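Local coordinates for protein Endonuclease/exonuclease/phosphatase (Leptotrichia buccalis C-1013-b, PDB 3TEB) that probably acts as a metal-dependent nuclease or related phosphoesterase of the DNase I-like endonuclease/exonuclease/phosphatase family and binds magnesium, at residues Y72-S84 against G94-E108. Numbering follows the deposited sequence.
Sequences YTDTDYYLHWSNS and GVAVITRHKIKAEDE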
ATOM      1  N   TYR A  72       1.952 -20.542   8.200  1.00 50.47           N
ATOM      2  CA  TYR A  72       3.125 -20.828   7.377  1.00 51.00           C
ATOM      3  C   TYR A  72       4.455 -20.283   7.908  1.00 51.75           C
ATOM      4  O   TYR A  72       5.498 -20.642   7.381  1.00 52.24           O
ATOM      5  CB  TYR A  72       2.893 -20.347   5.936  1.00 50.11           C
ATOM      6  CG  TYR A  72       1.646 -20.918   5.291  1.00 49.95           C
ATOM      7  CD1 TYR A  72       1.558 -22.275   4.987  1.00 50.28           C
ATOM      8  CD2 TYR A  72       0.553 -20.102   4.989  1.00 49.21           C
ATOM      9  CE1 TYR A  72       0.409 -22.811   4.406  1.00 50.50           C
ATOM     10  CE2 TYR A  72      -0.605 -20.628   4.406  1.00 49.26           C
ATOM     11  CZ  TYR A  72      -0.667 -21.983   4.118  1.00 49.67           C
ATOM     12  OH  TYR A  72      -1.794 -22.523   3.544  1.00 49.40           O
ATOM     13  N   THR A  73       4.424 -19.430   8.935  1.00 52.29           N
ATOM     14  CA  THR A  73       5.639 -18.820   9.503  1.00 53.46           C
ATOM     15  C   THR A  73       5.508 -18.655  10.989  1.00 54.54           C
ATOM     16  O   THR A  73       4.417 -18.370  11.482  1.00 54.18           O
ATOM     17  CB  THR A  73       5.884 -17.395   8.976  1.00 52.91           C
ATOM     18  OG1 THR A  73       5.738 -17.383   7.561  1.00 53.90           O
ATOM     19  CG2 THR A  73       7.278 -16.928   9.305  1.00 52.90           C
ATOM     20  N   ASP A  74       6.631 -18.804  11.687  1.00 56.22           N
ATOM     21  CA  ASP A  74       6.717 -18.510  13.107  1.00 57.50           C
ATOM     22  C   ASP A  74       6.945 -17.025  13.364  1.00 55.77           C
ATOM     23  O   ASP A  74       6.694 -16.550  14.472  1.00 56.30           O
ATOM     24  CB  ASP A  74       7.849 -19.310  13.752  1.00 60.57           C
ATOM     25  CG  ASP A  74       7.487 -20.781  13.967  1.00 64.47           C
ATOM     26  OD1 ASP A  74       6.312 -21.146  13.734  1.00 66.21           O
ATOM     27  OD2 ASP A  74       8.381 -21.572  14.378  1.00 68.69           O
ATOM     28  N   THR A  75       7.418 -16.301  12.349  1.00 53.20           N
ATOM     29  CA  THR A  75       7.749 -14.877  12.476  1.00 50.57           C
ATOM     30  C   THR A  75       6.559 -14.023  12.914  1.00 48.28           C
ATOM     31  O   THR A  75       5.483 -14.072  12.311  1.00 46.97           O
ATOM     32  CB  THR A  75       8.333 -14.309  11.164  1.00 50.12           C
ATOM     33  OG1 THR A  75       9.536 -15.003  10.840  1.00 50.34           O
ATOM     34  CG2 THR A  75       8.655 -12.848  11.303  1.00 49.82           C
ATOM     35  N   ASP A  76       6.771 -13.248  13.975  1.00 47.18           N
ATOM     36  CA  ASP A  76       5.756 -12.333  14.484  1.00 44.90           C
ATOM     37  C   ASP A  76       5.512 -11.204  13.497  1.00 42.00           C
ATOM     38  O   ASP A  76       6.425 -10.448  13.153  1.00 42.09           O
ATOM     39  CB  ASP A  76       6.164 -11.759  15.851  1.00 46.61           C
ATOM     40  CG  ASP A  76       6.181 -12.818  16.961  1.00 50.08           C
ATOM     41  OD1 ASP A  76       5.396 -13.800  16.874  1.00 51.45           O
ATOM     42  OD2 ASP A  76       6.975 -12.668  17.925  1.00 52.79           O
ATOM     43  N   TYR A  77       4.276 -11.102  13.034  1.00 38.49           N
ATOM     44  CA  TYR A  77       3.887  -9.959  12.229  1.00 35.82           C
ATOM     45  C   TYR A  77       2.916  -9.038  12.965  1.00 34.43           C
ATOM     46  O   TYR A  77       2.128  -9.487  13.805  1.00 34.40           O
ATOM     47  CB  TYR A  77       3.339 -10.426  10.893  1.00 34.76           C
ATOM     48  CG  TYR A  77       4.423 -10.633   9.862  1.00 34.47           C
ATOM     49  CD1 TYR A  77       5.140 -11.823   9.798  1.00 34.10           C
ATOM     50  CD2 TYR A  77       4.739  -9.627   8.950  1.00 33.78           C
ATOM     51  CE1 TYR A  77       6.136 -12.002   8.843  1.00 34.43           C
ATOM     52  CE2 TYR A  77       5.728  -9.797   7.994  1.00 34.13           C
ATOM     53  CZ  TYR A  77       6.420 -10.983   7.948  1.00 34.28           C
ATOM     54  OH  TYR A  77       7.404 -11.139   7.008  1.00 35.50           O
ATOM     55  N   TYR A  78       2.991  -7.744  12.686  1.00 33.27           N
ATOM     56  CA  TYR A  78       2.120  -6.816  13.385  1.00 32.32           C
ATOM     57  C   TYR A  78       1.241  -6.058  12.406  1.00 30.50           C
ATOM     58  O   TYR A  78       1.670  -5.732  11.303  1.00 30.86           O
ATOM     59  CB  TYR A  78       2.927  -5.882  14.294  1.00 33.41           C
ATOM     60  CG  TYR A  78       3.958  -6.613  15.138  1.00 37.26           C
ATOM     61  CD1 TYR A  78       3.566  -7.489  16.151  1.00 38.81           C
ATOM     62  CD2 TYR A  78       5.329  -6.447  14.906  1.00 39.94           C
ATOM     63  CE1 TYR A  78       4.513  -8.176  16.919  1.00 42.33           C
ATOM     64  CE2 TYR A  78       6.289  -7.128  15.670  1.00 42.88           C
ATOM     65  CZ  TYR A  78       5.874  -7.990  16.679  1.00 43.84           C
ATOM     66  OH  TYR A  78       6.807  -8.665  17.448  1.00 46.02           O
ATOM     67  N   LEU A  79      -0.006  -5.826  12.803  1.00 28.68           N
ATOM     68  CA  LEU A  79      -0.993  -5.221  11.925  1.00 27.07           C
ATOM     69  C   LEU A  79      -1.390  -3.828  12.396  1.00 27.02           C
ATOM     70  O   LEU A  79      -1.707  -3.631  13.572  1.00 27.03           O
ATOM     71  CB  LEU A  79      -2.240  -6.104  11.852  1.00 26.23           C
ATOM     72  CG  LEU A  79      -3.517  -5.446  11.305  1.00 24.65           C
ATOM     73  CD1 LEU A  79      -3.376  -5.017   9.846  1.00 23.70           C
ATOM     74  CD2 LEU A  79      -4.691  -6.359  11.467  1.00 23.43           C
ATOM     75  N   HIS A  80      -1.397  -2.869  11.473  1.00 27.01           N
ATOM     76  CA  HIS A  80      -1.918  -1.539  11.764  1.00 27.21           C
ATOM     77  C   HIS A  80      -2.858  -1.148  10.652  1.00 26.86           C
ATOM     78  O   HIS A  80      -2.472  -1.155   9.480  1.00 27.33           O
ATOM     79  CB  HIS A  80      -0.781  -0.537  11.904  1.00 28.13           C
ATOM     80  CG  HIS A  80       0.357  -1.055  12.721  1.00 30.02           C
ATOM     81  ND1 HIS A  80       0.432  -0.881  14.088  1.00 31.09           N
ATOM     82  CD2 HIS A  80       1.447  -1.785  12.371  1.00 31.24           C
ATOM     83  CE1 HIS A  80       1.536  -1.456  14.539  1.00 32.15           C
ATOM     84  NE2 HIS A  80       2.170  -2.011  13.518  1.00 32.18           N
ATOM     85  N   TRP A  81      -4.094  -0.830  11.016  1.00 26.01           N
ATOM     86  CA  TRP A  81      -5.134  -0.617  10.034  1.00 25.71           C
ATOM     87  C   TRP A  81      -5.887   0.636  10.356  1.00 25.82           C
ATOM     88  O   TRP A  81      -5.973   1.045  11.511  1.00 25.95           O
ATOM     89  CB  TRP A  81      -6.099  -1.808  10.021  1.00 25.48           C
ATOM     90  CG  TRP A  81      -7.297  -1.666   9.079  1.00 25.19           C
ATOM     91  CD1 TRP A  81      -7.336  -1.954   7.738  1.00 25.50           C
ATOM     92  CD2 TRP A  81      -8.605  -1.209   9.423  1.00 24.37           C
ATOM     93  NE1 TRP A  81      -8.596  -1.700   7.224  1.00 24.85           N
ATOM     94  CE2 TRP A  81      -9.390  -1.239   8.235  1.00 24.50           C
ATOM     95  CE3 TRP A  81      -9.188  -0.778  10.611  1.00 23.88           C
ATOM     96  CZ2 TRP A  81     -10.716  -0.853   8.206  1.00 25.11           C
ATOM     97  CZ3 TRP A  81     -10.506  -0.395  10.586  1.00 24.97           C
ATOM     98  CH2 TRP A  81     -11.265  -0.439   9.385  1.00 25.83           C
ATOM     99  N   SER A  82      -6.454   1.246   9.330  1.00 24.47           N
ATOM    100  CA  SER A  82      -7.269   2.414   9.542  1.00 24.25           C
ATOM    101  C   SER A  82      -8.390   2.504   8.539  1.00 23.89           C
ATOM    102  O   SER A  82      -8.164   2.321   7.347  1.00 24.10           O
ATOM    103  CB  SER A  82      -6.407   3.663   9.455  1.00 24.57           C
ATOM    104  OG  SER A  82      -7.134   4.781   9.938  1.00 26.38           O
ATOM    105  N   ASN A  83      -9.588   2.810   9.023  1.00 23.53           N
ATOM    106  CA  ASN A  83     -10.761   2.942   8.158  1.00 23.51           C
ATOM    107  C   ASN A  83     -10.742   4.290   7.441  1.00 23.19           C
ATOM    108  O   ASN A  83     -10.322   5.281   8.039  1.00 23.26           O
ATOM    109  CB  ASN A  83     -12.033   2.732   8.999  1.00 23.89           C
ATOM    110  CG  ASN A  83     -13.263   3.407   8.417  1.00 25.74           C
ATOM    111  OD1 ASN A  83     -13.883   2.915   7.477  1.00 28.75           O
ATOM    112  ND2 ASN A  83     -13.641   4.530   9.008  1.00 28.07           N
ATOM    113  N   SER A  84     -11.163   4.324   6.172  1.00 23.01           N
ATOM    114  CA  SER A  84     -11.237   5.581   5.400  1.00 23.20           C
ATOM    115  C   SER A  84     -12.649   6.097   5.273  1.00 23.11           C
ATOM    116  O   SER A  84     -12.930   7.237   5.653  1.00 23.51           O
ATOM    117  CB  SER A  84     -10.685   5.434   3.983  1.00 23.41           C
ATOM    118  OG  SER A  84      -9.280   5.288   3.983  1.00 25.29           O
ATOM    119  N   GLY A  94     -10.358   0.671   4.052  1.00 25.27           N
ATOM    120  CA  GLY A  94      -9.228   1.279   4.718  1.00 24.45           C
ATOM    121  C   GLY A  94      -7.921   0.839   4.119  1.00 24.35           C
ATOM    122  O   GLY A  94      -7.893   0.224   3.059  1.00 24.55           O
ATOM    123  N   VAL A  95      -6.828   1.164   4.792  1.00 24.01           N
ATOM    124  CA  VAL A  95      -5.514   0.744   4.347  1.00 23.98           C
ATOM    125  C   VAL A  95      -4.857   0.089   5.522  1.00 24.00           C
ATOM    126  O   VAL A  95      -5.299   0.281   6.653  1.00 24.02           O
ATOM    127  CB  VAL A  95      -4.650   1.928   3.865  1.00 24.05           C
ATOM    128  CG1 VAL A  95      -5.138   2.437   2.516  1.00 24.28           C
ATOM    129  CG2 VAL A  95      -4.652   3.051   4.877  1.00 24.02           C
ATOM    130  N   ALA A  96      -3.819  -0.699   5.270  1.00 24.19           N
ATOM    131  CA  ALA A  96      -3.103  -1.321   6.369  1.00 24.41           C
ATOM    132  C   ALA A  96      -1.617  -1.428   6.094  1.00 24.95           C
ATOM    133  O   ALA A  96      -1.163  -1.204   4.968  1.00 25.19           O
ATOM    134  CB  ALA A  96      -3.684  -2.665   6.691  1.00 24.16           C
ATOM    135  N   VAL A  97      -0.860  -1.731   7.140  1.00 25.64           N
ATOM    136  CA  VAL A  97       0.549  -2.048   7.017  1.00 26.44           C
ATOM    137  C   VAL A  97       0.789  -3.258   7.895  1.00 27.11           C
ATOM    138  O   VAL A  97       0.340  -3.294   9.036  1.00 27.58           O
ATOM    139  CB  VAL A  97       1.445  -0.903   7.543  1.00 26.41           C
ATOM    140  CG1 VAL A  97       2.900  -1.305   7.473  1.00 26.73           C
ATOM    141  CG2 VAL A  97       1.222   0.387   6.770  1.00 26.05           C
ATOM    142  N   ILE A  98       1.467  -4.261   7.365  1.00 27.92           N
ATOM    143  CA  ILE A  98       1.939  -5.370   8.194  1.00 28.86           C
ATOM    144  C   ILE A  98       3.452  -5.248   8.332  1.00 29.48           C
ATOM    145  O   ILE A  98       4.128  -4.805   7.395  1.00 29.77           O
ATOM    146  CB  ILE A  98       1.645  -6.740   7.561  1.00 28.96           C
ATOM    147  CG1 ILE A  98       0.157  -6.901   7.209  1.00 29.88           C
ATOM    148  CG2 ILE A  98       2.126  -7.856   8.470  1.00 29.26           C
ATOM    149  CD1 ILE A  98      -0.784  -7.072   8.390  1.00 31.35           C
ATOM    150  N   THR A  99       3.997  -5.634   9.482  1.00 29.95           N
ATOM    151  CA  THR A  99       5.441  -5.560   9.632  1.00 30.56           C
ATOM    152  C   THR A  99       6.042  -6.627  10.515  1.00 30.85           C
ATOM    153  O   THR A  99       5.428  -7.056  11.483  1.00 30.85           O
ATOM    154  CB  THR A  99       5.942  -4.119  10.015  1.00 30.76           C
ATOM    155  OG1 THR A  99       7.375  -4.122  10.093  1.00 31.73           O
ATOM    156  CG2 THR A  99       5.337  -3.604  11.318  1.00 30.40           C
ATOM    157  N   ARG A 100       7.251  -7.036  10.133  1.00 31.48           N
ATOM    158  CA  ARG A 100       8.121  -7.942  10.878  1.00 32.48           C
ATOM    159  C   ARG A 100       8.772  -7.252  12.071  1.00 33.42           C
ATOM    160  O   ARG A 100       9.200  -7.921  13.025  1.00 33.80           O
ATOM    161  CB  ARG A 100       9.254  -8.377   9.969  1.00 32.47           C
ATOM    162  CG  ARG A 100       9.269  -9.795   9.563  1.00 32.76           C
ATOM    163  CD  ARG A 100      10.325 -10.004   8.496  1.00 34.23           C
ATOM    164  NE  ARG A 100      11.675  -9.773   9.008  1.00 37.02           N
ATOM    165  CZ  ARG A 100      12.754  -9.554   8.257  1.00 38.30           C
ATOM    166  NH1 ARG A 100      12.670  -9.531   6.936  1.00 38.19           N
ATOM    167  NH2 ARG A 100      13.929  -9.338   8.834  1.00 40.19           N
ATOM    168  N   HIS A 101       8.877  -5.924  11.987  1.00 34.00           N
ATOM    169  CA  HIS A 101       9.582  -5.107  12.966  1.00 35.20           C
ATOM    170  C   HIS A 101       8.665  -4.443  13.959  1.00 35.29           C
ATOM    171  O   HIS A 101       7.546  -4.083  13.629  1.00 35.36           O
ATOM    172  CB  HIS A 101      10.339  -4.001  12.253  1.00 35.64           C
ATOM    173  CG  HIS A 101      11.325  -4.501  11.250  1.00 37.86           C
ATOM    174  ND1 HIS A 101      12.510  -5.104  11.611  1.00 39.97           N
ATOM    175  CD2 HIS A 101      11.302  -4.487   9.898  1.00 39.31           C
ATOM    176  CE1 HIS A 101      13.176  -5.444  10.520  1.00 41.09           C
ATOM    177  NE2 HIS A 101      12.461  -5.083   9.468  1.00 40.82           N
ATOM    178  N   LYS A 102       9.157  -4.251  15.175  1.00 35.77           N
ATOM    179  CA  LYS A 102       8.468  -3.430  16.167  1.00 35.95           C
ATOM    180  C   LYS A 102       8.605  -1.951  15.804  1.00 35.96           C
ATOM    181  O   LYS A 102       9.492  -1.594  15.031  1.00 36.31           O
ATOM    182  CB  LYS A 102       9.017  -3.733  17.551  1.00 36.45           C
ATOM    183  CG  LYS A 102       8.698  -5.146  17.960  1.00 38.17           C
ATOM    184  CD  LYS A 102       9.262  -5.531  19.308  1.00 42.12           C
ATOM    185  CE  LYS A 102       8.675  -6.887  19.722  1.00 44.01           C
ATOM    186  NZ  LYS A 102       9.428  -7.508  20.857  1.00 46.02           N
ATOM    187  N   ILE A 103       7.735  -1.094  16.332  1.00 35.72           N
ATOM    188  CA  ILE A 103       7.672   0.297  15.852  1.00 35.75           C
ATOM    189  C   ILE A 103       7.822   1.381  16.931  1.00 36.53           C
ATOM    190  O   ILE A 103       7.501   1.147  18.100  1.00 36.65           O
ATOM    191  CB  ILE A 103       6.372   0.562  15.055  1.00 35.11           C
ATOM    192  CG1 ILE A 103       5.150   0.302  15.932  1.00 34.46           C
ATOM    193  CG2 ILE A 103       6.336  -0.281  13.804  1.00 34.58           C
ATOM    194  CD1 ILE A 103       3.946   1.096  15.536  1.00 33.49           C
ATOM    195  N   LYS A 104       8.296   2.567  16.521  1.00 37.11           N
ATOM    196  CA  LYS A 104       8.453   3.731  17.423  1.00 37.73           C
ATOM    197  C   LYS A 104       7.207   4.608  17.415  1.00 36.81           C
ATOM    198  O   LYS A 104       6.920   5.266  18.403  1.00 37.10           O
ATOM    199  CB  LYS A 104       9.652   4.612  17.020  1.00 38.67           C
ATOM    200  CG  LYS A 104      10.971   3.902  16.858  1.00 41.34           C
ATOM    201  CD  LYS A 104      11.758   3.810  18.183  1.00 47.55           C
ATOM    202  CE  LYS A 104      12.806   4.956  18.323  1.00 50.60           C
ATOM    203  NZ  LYS A 104      14.095   4.439  18.879  1.00 52.11           N
ATOM    204  N   ALA A 105       6.498   4.649  16.284  1.00 35.58           N
ATOM    205  CA  ALA A 105       5.350   5.539  16.104  1.00 34.26           C
ATOM    206  C   ALA A 105       4.350   4.957  15.107  1.00 33.18           C
ATOM    207  O   ALA A 105       4.694   4.093  14.307  1.00 33.20           O
ATOM    208  CB  ALA A 105       5.811   6.926  15.659  1.00 34.19           C
ATOM    209  N   GLU A 106       3.113   5.429  15.172  1.00 32.09           N
ATOM    210  CA  GLU A 106       2.046   4.993  14.286  1.00 31.27           C
ATOM    211  C   GLU A 106       1.110   6.163  14.131  1.00 30.56           C
ATOM    212  O   GLU A 106       0.757   6.805  15.105  1.00 30.72           O
ATOM    213  CB  GLU A 106       1.268   3.828  14.907  1.00 31.36           C
ATOM    214  CG  GLU A 106       0.370   3.058  13.922  1.00 33.37           C
ATOM    215  CD  GLU A 106      -1.111   3.529  13.862  1.00 36.68           C
ATOM    216  OE1 GLU A 106      -1.445   4.617  14.394  1.00 38.96           O
ATOM    217  OE2 GLU A 106      -1.954   2.796  13.268  1.00 37.53           O
ATOM    218  N   ASP A 107       0.675   6.441  12.917  1.00 29.68           N
ATOM    219  CA  ASP A 107      -0.323   7.477  12.743  1.00 28.88           C
ATOM    220  C   ASP A 107      -1.366   7.040  11.739  1.00 27.80           C
ATOM    221  O   ASP A 107      -1.085   6.250  10.836  1.00 27.66           O
ATOM    222  CB  ASP A 107       0.323   8.802  12.324  1.00 29.45           C
ATOM    223  CG  ASP A 107      -0.468  10.024  12.798  1.00 30.92           C
ATOM    224  OD1 ASP A 107      -1.665   9.867  13.160  1.00 32.11           O
ATOM    225  OD2 ASP A 107       0.106  11.147  12.798  1.00 32.66           O
ATOM    226  N   GLU A 108      -2.577   7.548  11.943  1.00 26.85           N
ATOM    227  CA  GLU A 108      -3.716   7.347  11.069  1.00 25.81           C
ATOM    228  C   GLU A 108      -4.311   8.724  10.897  1.00 25.06           C
ATOM    229  O   GLU A 108      -4.665   9.366  11.891  1.00 25.16           O
ATOM    230  CB  GLU A 108      -4.727   6.447  11.759  1.00 25.81           C
ATOM    231  CG  GLU A 108      -4.167   5.092  12.141  1.00 28.46           C
ATOM    232  CD  GLU A 108      -4.982   4.372  13.209  1.00 32.47           C
ATOM    233  OE1 GLU A 108      -6.201   4.665  13.359  1.00 34.52           O
ATOM    234  OE2 GLU A 108      -4.397   3.495  13.899  1.00 34.64           O
TER
HETATM  235  O   HOH W   1      -8.629   5.775  12.542  1.00 22.38           O
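The backbone N of Tyr-78 gives its hydrogen to Thr-99 O at 2.8 Å, the donor tilted slightly from the carbonyl plane, and Thr-99 N returns a bond to Tyr-78 O. His-80 with Val-97 and Ser-82 with Val-95 repeat this two-way exchange, so six bonds zip 78-84 to 94-99 as an antiparallel hairpin, a textbook case of one ladder with two differently furnished faces. On one face Leu-79 turns its CG anti to the backbone N (chi1 163°), which brings CD1 to 3.6 Å from Ile-98 CD1 and also near the methyl of Ala-96. That methyl meets the edge of the Trp-81 ring, in its plane. Gly-94 pairs with Asn-83, and its CA lies 3.9 Å from Trp-81 NE1. The other face carries the His-80 imidazole, with CE1 3.6 Å from Ile-103 CD1 and ND1 beside CG of Glu-106, whose side chain runs antiparallel to that of the histidine. Farther along, a water donates to Glu-108 OE1 at 2.8 Å and is hydrogen-bonded to Ser-82 OG. Before the strand, the Tyr-77 ring has Arg-100 CA over one face, while its OH lies 3.4 Å from Arg-100 CG and is hydrogen-bonded to Tyr-35 O. A leucine in place of Tyr-77 would probably leave that carbonyl without its phenolic partner and the Arg-100 methylenes without the ring they lie against. Chain 105-108 runs over the His-80 and Ser-82 face into the second sheet of the DNase I-like sandwich, pairing with strand 124-132. Strand 78-84 is outermost in the first sheet; 91-99 pairs on its other side with strand 37-46, which carries the magnesium ligand Glu-42, and helix 61-69 covers Tyr-77, Leu-79 and Ile-98.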